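Local coordinates for protein hydrolase, haloacid dehalogenase-like family (Streptococcus pneumoniae, PDB 2FI1) that probably acts as a metal-dependent hydrolase of the haloacid dehalogenase-like family, with substrate and exact reaction not established, at residues Trp11-Thr16 and Asp109-Ile114; Phe102-Arg107 and Lys135-Pro140. All blocks are in the same frame, centred on the assembly; numbering follows the deposited sequence.

Contact 1 (Trp11-Thr16 and Asp109-Ile114); sequences WDLGGT and DQVLEI. With CA (calcium ion), chain B.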
loop_
_atom_site.group_PDB
_atom_site.type_symbol
_atom_site.label_atom_id
_atom_site.label_comp_id
_atom_site.label_asym_id
_atom_site.label_seq_id
_atom_site.Cartn_x
_atom_site.Cartn_y
_atom_site.Cartn_z
ATOM N N TRP A 11 2.382 -8.359 3.872
ATOM C CA TRP A 11 1.661 -7.354 3.118
ATOM C C TRP A 11 2.510 -6.153 2.751
ATOM O O TRP A 11 3.499 -5.831 3.413
ATOM C CB TRP A 11 0.484 -6.834 3.942
ATOM C CG TRP A 11 -0.555 -7.861 4.288
ATOM C CD1 TRP A 11 -0.644 -8.582 5.441
ATOM C CD2 TRP A 11 -1.678 -8.234 3.488
ATOM N NE1 TRP A 11 -1.744 -9.390 5.403
ATOM C CE2 TRP A 11 -2.391 -9.209 4.213
ATOM C CE3 TRP A 11 -2.145 -7.852 2.226
ATOM C CZ2 TRP A 11 -3.563 -9.795 3.730
ATOM C CZ3 TRP A 11 -3.307 -8.449 1.741
ATOM C CH2 TRP A 11 -3.997 -9.410 2.497
ATOM N N ASP A 12 2.051 -5.521 1.693
ATOM C CA ASP A 12 2.466 -4.220 1.207
ATOM C C ASP A 12 1.364 -3.232 1.617
ATOM O O ASP A 12 0.197 -3.603 1.673
ATOM C CB ASP A 12 2.619 -4.364 -0.314
ATOM C CG ASP A 12 2.727 -3.063 -1.066
ATOM O OD1 ASP A 12 3.595 -2.237 -0.749
ATOM O OD2 ASP A 12 1.990 -2.950 -2.078
ATOM N N LEU A 13 1.723 -1.985 1.912
ATOM C CA LEU A 13 0.754 -0.993 2.352
ATOM C C LEU A 13 0.159 -0.265 1.142
ATOM O O LEU A 13 -0.925 -0.588 0.702
ATOM C CB LEU A 13 1.396 -0.020 3.349
ATOM C CG LEU A 13 0.461 1.028 3.968
ATOM C CD1 LEU A 13 -0.679 0.373 4.751
ATOM C CD2 LEU A 13 1.261 1.965 4.861
ATOM N N GLY A 14 0.889 0.691 0.579
ATOM C CA GLY A 14 0.367 1.492 -0.524
ATOM C C GLY A 14 0.042 0.638 -1.729
ATOM O O GLY A 14 0.878 -0.143 -2.182
ATOM N N GLY A 15 -1.168 0.784 -2.255
ATOM C CA GLY A 15 -1.591 0.059 -3.447
ATOM C C GLY A 15 -2.114 -1.353 -3.210
ATOM O O GLY A 15 -2.580 -2.004 -4.150
ATOM N N THR A 16 -2.055 -1.819 -1.961
ATOM C CA THR A 16 -2.503 -3.166 -1.608
ATOM C C THR A 16 -3.516 -3.075 -0.464
ATOM O O THR A 16 -4.683 -3.407 -0.642
ATOM C CB THR A 16 -1.301 -4.055 -1.256
ATOM O OG1 THR A 16 -0.457 -4.176 -2.415
ATOM C CG2 THR A 16 -1.741 -5.420 -0.824
ATOM N N ASP A 109 8.674 5.693 9.998
ATOM C CA ASP A 109 7.674 5.323 11.003
ATOM C C ASP A 109 6.311 6.053 10.880
ATOM O O ASP A 109 5.420 5.795 11.685
ATOM C CB ASP A 109 8.274 5.422 12.417
ATOM C CG ASP A 109 9.231 4.276 12.741
ATOM O OD1 ASP A 109 9.177 3.201 12.090
ATOM O OD2 ASP A 109 10.034 4.427 13.686
ATOM N N GLN A 110 6.111 6.918 9.878
ATOM C CA GLN A 110 4.745 7.408 9.545
ATOM C C GLN A 110 3.783 6.266 9.192
ATOM O O GLN A 110 2.565 6.362 9.389
ATOM C CB GLN A 110 4.748 8.404 8.373
ATOM C CG GLN A 110 3.408 9.154 8.220
ATOM C CD GLN A 110 3.191 9.799 6.858
ATOM O OE1 GLN A 110 4.083 9.811 6.002
ATOM N NE2 GLN A 110 1.989 10.343 6.652
ATOM N N VAL A 111 4.329 5.192 8.647
ATOM C CA VAL A 111 3.565 3.968 8.398
ATOM C C VAL A 111 2.734 3.636 9.619
ATOM O O VAL A 111 1.571 3.257 9.509
ATOM C CB VAL A 111 4.512 2.778 8.055
ATOM C CG1 VAL A 111 3.776 1.428 8.130
ATOM C CG2 VAL A 111 5.113 2.973 6.671
ATOM N N LEU A 112 3.328 3.778 10.796
ATOM C CA LEU A 112 2.668 3.333 12.000
ATOM C C LEU A 112 1.438 4.191 12.270
ATOM O O LEU A 112 0.409 3.672 12.702
ATOM C CB LEU A 112 3.638 3.328 13.175
ATOM C CG LEU A 112 4.946 2.553 12.943
ATOM C CD1 LEU A 112 5.776 2.540 14.218
ATOM C CD2 LEU A 112 4.705 1.146 12.442
ATOM N N GLU A 113 1.540 5.492 11.999
ATOM C CA GLU A 113 0.400 6.408 12.144
ATOM C C GLU A 113 -0.745 6.048 11.215
ATOM O O GLU A 113 -1.910 6.117 11.591
ATOM C CB GLU A 113 0.817 7.850 11.832
ATOM C CG GLU A 113 1.869 8.441 12.765
ATOM C CD GLU A 113 2.447 9.759 12.257
ATOM O OE1 GLU A 113 1.878 10.361 11.311
ATOM O OE2 GLU A 113 3.481 10.194 12.804
ATOM N N ILE A 114 -0.419 5.681 9.987
ATOM C CA ILE A 114 -1.435 5.286 9.021
ATOM C C ILE A 114 -2.196 4.049 9.504
ATOM O O ILE A 114 -3.416 3.985 9.384
ATOM C CB ILE A 114 -0.815 5.008 7.633
ATOM C CG1 ILE A 114 -0.191 6.293 7.072
ATOM C CG2 ILE A 114 -1.845 4.434 6.657
ATOM C CD1 ILE A 114 -1.171 7.393 6.747
HETATM CA CA CA B . 2.832 -0.951 -3.062
HETATM O O HOH W 1 2.413 0.703 -4.745
HETATM O O HOH W 2 4.858 -1.940 -3.829
HETATM O O HOH W 3 4.043 0.619 -1.845
#
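Leu13 CD2 comes up against two branches of one helix, Val111 CG1 and Ile114 CG2, and so joins the turn after strand 8-11 to helix 110-117 in the Rossmann-like core of a haloacid dehalogenase fold. The run Asp12 to Thr16 resembles the family's first motif, with Gly14 where its second aspartate usually stands, and the irregular, pi-type turn at 13-16 is consistent with the squiggle that follows this strand in relatives. The contact is small and purely apolar: Leu13 CD2 lies 4.2 Å from Val111 CG1 and 4.4 Å from Ile114 CG2. Because Val111 and Ile114 are three residues apart, they present their methyls on the same flank of the helix. The CB of Leu13 points toward the helix and, with CG anti to the backbone N (chi1 -176°), CD2 is the methyl that meets it, the side chain sliding past Val111 in the opposite sense. Ile114 touches with its CG2 branch, while the rest of its side chain leads off to other neighbours. Leu103 of strand 100-104 packs on both Leu13 and Val111, which links the pair to the sheet.

The neighbours of Leu13 in the chain do polar work instead. Asp12, at the position of the nucleophile in relatives, grips the calcium ion unevenly through both oxygens, with OD2 at 2.4 Å and OD1 at 2.8 Å. Gly14 adds its carbonyl O to the ion at 2.3 Å; three waters and Asp160 complete the shell. The Asp12 carboxylate is further steadied by Thr16 OG1, which donates to OD2 from the anti side at 2.8 Å, 18° out of the carboxylate plane.

Contact 2 (Phe102-Arg107 and Lys135-Pro140); sequences FLVSHR and KRKPNP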
loop_
_atom_site.group_PDB
_atom_site.type_symbol
_atom_site.label_atom_id
_atom_site.label_comp_id
_atom_site.label_asym_id
_atom_site.label_seq_id
_atom_site.Cartn_x
_atom_site.Cartn_y
_atom_site.Cartn_z
ATOM N N PHE A 102 2.040 -9.648 8.572
ATOM C CA PHE A 102 3.247 -8.840 8.676
ATOM C C PHE A 102 3.156 -7.749 7.636
ATOM O O PHE A 102 2.428 -7.878 6.652
ATOM C CB PHE A 102 4.499 -9.689 8.447
ATOM C CG PHE A 102 4.591 -10.853 9.375
ATOM C CD1 PHE A 102 5.224 -10.735 10.596
ATOM C CD2 PHE A 102 4.001 -12.061 9.048
ATOM C CE1 PHE A 102 5.285 -11.818 11.457
ATOM C CE2 PHE A 102 4.059 -13.129 9.912
ATOM C CZ PHE A 102 4.694 -13.009 11.105
ATOM N N LEU A 103 3.897 -6.667 7.837
ATOM C CA LEU A 103 3.917 -5.577 6.863
ATOM C C LEU A 103 5.352 -5.177 6.605
ATOM O O LEU A 103 6.119 -5.033 7.559
ATOM C CB LEU A 103 3.125 -4.374 7.373
ATOM C CG LEU A 103 2.848 -3.188 6.445
ATOM C CD1 LEU A 103 1.908 -3.549 5.358
ATOM C CD2 LEU A 103 2.249 -2.061 7.264
ATOM N N VAL A 104 5.717 -5.029 5.330
ATOM C CA VAL A 104 7.033 -4.501 4.961
ATOM C C VAL A 104 6.831 -3.231 4.156
ATOM O O VAL A 104 6.134 -3.235 3.137
ATOM C CB VAL A 104 7.861 -5.516 4.163
ATOM C CG1 VAL A 104 9.163 -4.883 3.662
ATOM C CG2 VAL A 104 8.176 -6.719 5.019
ATOM N N SER A 105 7.453 -2.154 4.631
ATOM C CA SER A 105 7.399 -0.864 3.958
ATOM C C SER A 105 8.795 -0.263 3.898
ATOM O O SER A 105 9.609 -0.461 4.791
ATOM C CB SER A 105 6.483 0.089 4.716
ATOM O OG SER A 105 6.427 1.373 4.089
ATOM N N HIS A 106 9.020 0.499 2.837
ATOM C CA HIS A 106 10.228 1.305 2.698
ATOM C C HIS A 106 10.102 2.658 3.370
ATOM O O HIS A 106 11.101 3.366 3.482
ATOM C CB HIS A 106 10.495 1.593 1.236
ATOM C CG HIS A 106 10.664 0.376 0.392
ATOM N ND1 HIS A 106 10.438 0.387 -0.964
ATOM C CD2 HIS A 106 11.069 -0.880 0.700
ATOM C CE1 HIS A 106 10.680 -0.817 -1.453
ATOM N NE2 HIS A 106 11.069 -1.601 -0.466
ATOM N N ARG A 107 8.888 3.035 3.756
ATOM C CA ARG A 107 8.651 4.328 4.376
ATOM C C ARG A 107 9.131 4.307 5.816
ATOM O O ARG A 107 9.365 3.239 6.403
ATOM C CB ARG A 107 7.171 4.689 4.308
ATOM C CG ARG A 107 6.632 4.804 2.916
ATOM C CD ARG A 107 6.979 6.137 2.287
ATOM N NE ARG A 107 6.615 6.175 0.881
ATOM C CZ ARG A 107 6.660 7.263 0.117
ATOM N NH1 ARG A 107 7.063 8.421 0.629
ATOM N NH2 ARG A 107 6.307 7.197 -1.152
ATOM N N LYS A 135 17.488 -3.338 3.291
ATOM C CA LYS A 135 17.461 -2.922 1.905
ATOM C C LYS A 135 16.031 -2.893 1.366
ATOM O O LYS A 135 15.126 -3.539 1.914
ATOM C CB LYS A 135 18.319 -3.851 1.041
ATOM C CG LYS A 135 19.790 -3.856 1.415
ATOM C CD LYS A 135 20.434 -2.521 1.137
ATOM C CE LYS A 135 21.945 -2.604 1.263
ATOM N NZ LYS A 135 22.378 -3.001 2.627
ATOM N N ARG A 136 15.832 -2.129 0.299
ATOM C CA ARG A 136 14.539 -2.021 -0.350
ATOM C C ARG A 136 14.270 -3.255 -1.198
ATOM O O ARG A 136 15.184 -3.856 -1.770
ATOM C CB ARG A 136 14.486 -0.768 -1.231
ATOM C CG ARG A 136 14.585 0.534 -0.423
ATOM C CD ARG A 136 14.617 1.785 -1.300
ATOM N NE ARG A 136 13.331 2.041 -1.950
ATOM C CZ ARG A 136 13.006 1.686 -3.196
ATOM N NH1 ARG A 136 13.867 1.063 -3.980
ATOM N NH2 ARG A 136 11.793 1.959 -3.653
ATOM N N LYS A 137 13.000 -3.613 -1.287
ATOM C CA LYS A 137 12.534 -4.555 -2.299
ATOM C C LYS A 137 13.011 -4.025 -3.660
ATOM O O LYS A 137 13.009 -2.820 -3.881
ATOM C CB LYS A 137 11.009 -4.686 -2.243
ATOM C CG LYS A 137 10.479 -5.197 -0.906
ATOM C CD LYS A 137 8.962 -5.177 -0.812
ATOM C CE LYS A 137 8.402 -3.773 -0.649
ATOM N NZ LYS A 137 6.900 -3.761 -0.620
ATOM N N PRO A 138 13.390 -4.911 -4.593
ATOM C CA PRO A 138 13.240 -6.370 -4.608
ATOM C C PRO A 138 14.282 -7.184 -3.832
ATOM O O PRO A 138 14.231 -8.416 -3.860
ATOM C CB PRO A 138 13.342 -6.693 -6.101
ATOM C CG PRO A 138 14.321 -5.678 -6.599
ATOM C CD PRO A 138 13.998 -4.422 -5.848
ATOM N N ASN A 139 15.204 -6.543 -3.122
ATOM C CA ASN A 139 16.139 -7.303 -2.294
ATOM C C ASN A 139 15.316 -8.072 -1.256
ATOM O O ASN A 139 14.453 -7.478 -0.607
ATOM C CB ASN A 139 17.154 -6.357 -1.629
ATOM C CG ASN A 139 18.287 -7.086 -0.952
ATOM O OD1 ASN A 139 18.074 -7.940 -0.108
ATOM N ND2 ASN A 139 19.513 -6.707 -1.288
ATOM N N PRO A 140 15.546 -9.394 -1.115
ATOM C CA PRO A 140 14.762 -10.186 -0.169
ATOM C C PRO A 140 15.154 -10.074 1.307
ATOM O O PRO A 140 14.587 -10.785 2.125
ATOM C CB PRO A 140 15.005 -11.620 -0.644
ATOM C CG PRO A 140 16.410 -11.568 -1.188
ATOM C CD PRO A 140 16.512 -10.228 -1.862
HETATM O O HOH W 4 5.819 -5.523 1.239
HETATM O O HOH W 5 6.708 -1.252 0.363
#
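His106 lays its imidazole beneath Arg136, whose CB stands over one face, 3.8 Å from the ring centroid, in a CH-pi contact. The arginine chain bends at chi3 so that His106 CE1 lies over one face of the guanidinium, toward its rim; the planes are inclined by 53°, so the two groups do not stack in parallel. Water 5 lies above the opposite face of the imidazole. At the rim, Lys137 CB sits in the ring plane, and the same residue's CE comes to 3.4 Å from His106 NE2.

Lys137 fits the lysine of the family's third motif, in the loop before helix 141-149, and a cis peptide joins it to Pro138. Its ammonium is held chiefly by a salt bridge to Asp164. It also donates to water 4 (NZ to O 2.8 Å) and water 5 (NZ to O 2.7 Å), and water 4 reaches Val104 O as well, tying the loop to the end of strand 100-104. Beyond that strand, Ser105 OG accepts from Arg107 N, an ST turn that shapes the backbone on which His106 sits.

The direct polar link is Lys137 N donating to His106 NE2 at 2.9 Å, bent to 140° and tilted 30° from the ring plane. With NE2 acting as acceptor, the imidazole is probably neutral here with its hydrogen on ND1, a state that the nearby arginine would be expected to support.

The two contacts have centres 11 Å apart and share the central parallel sheet. Their segments alternate along the chain, 11-16, 102-107, 109-114 and then 135-140, so neither contact is a separate local unit. Strands 8-11 and 100-104 are neighbours, joined where Trp11 N meets Phe102 O (2.8 Å) and Trp11 O meets Val104 N (3.0 Å). Contact 1 leads from these strands to helix 110-117; contact 2 leads to the loop before helix 141-149. Four helices, from 20-34 to 66-77, are inserted between the first two segments, probably as the cap domain found in many relatives. The general lesson is that motifs distant in sequence converge at strand ends: the side chain of Lys137 lies about 6 Å from the calcium ion.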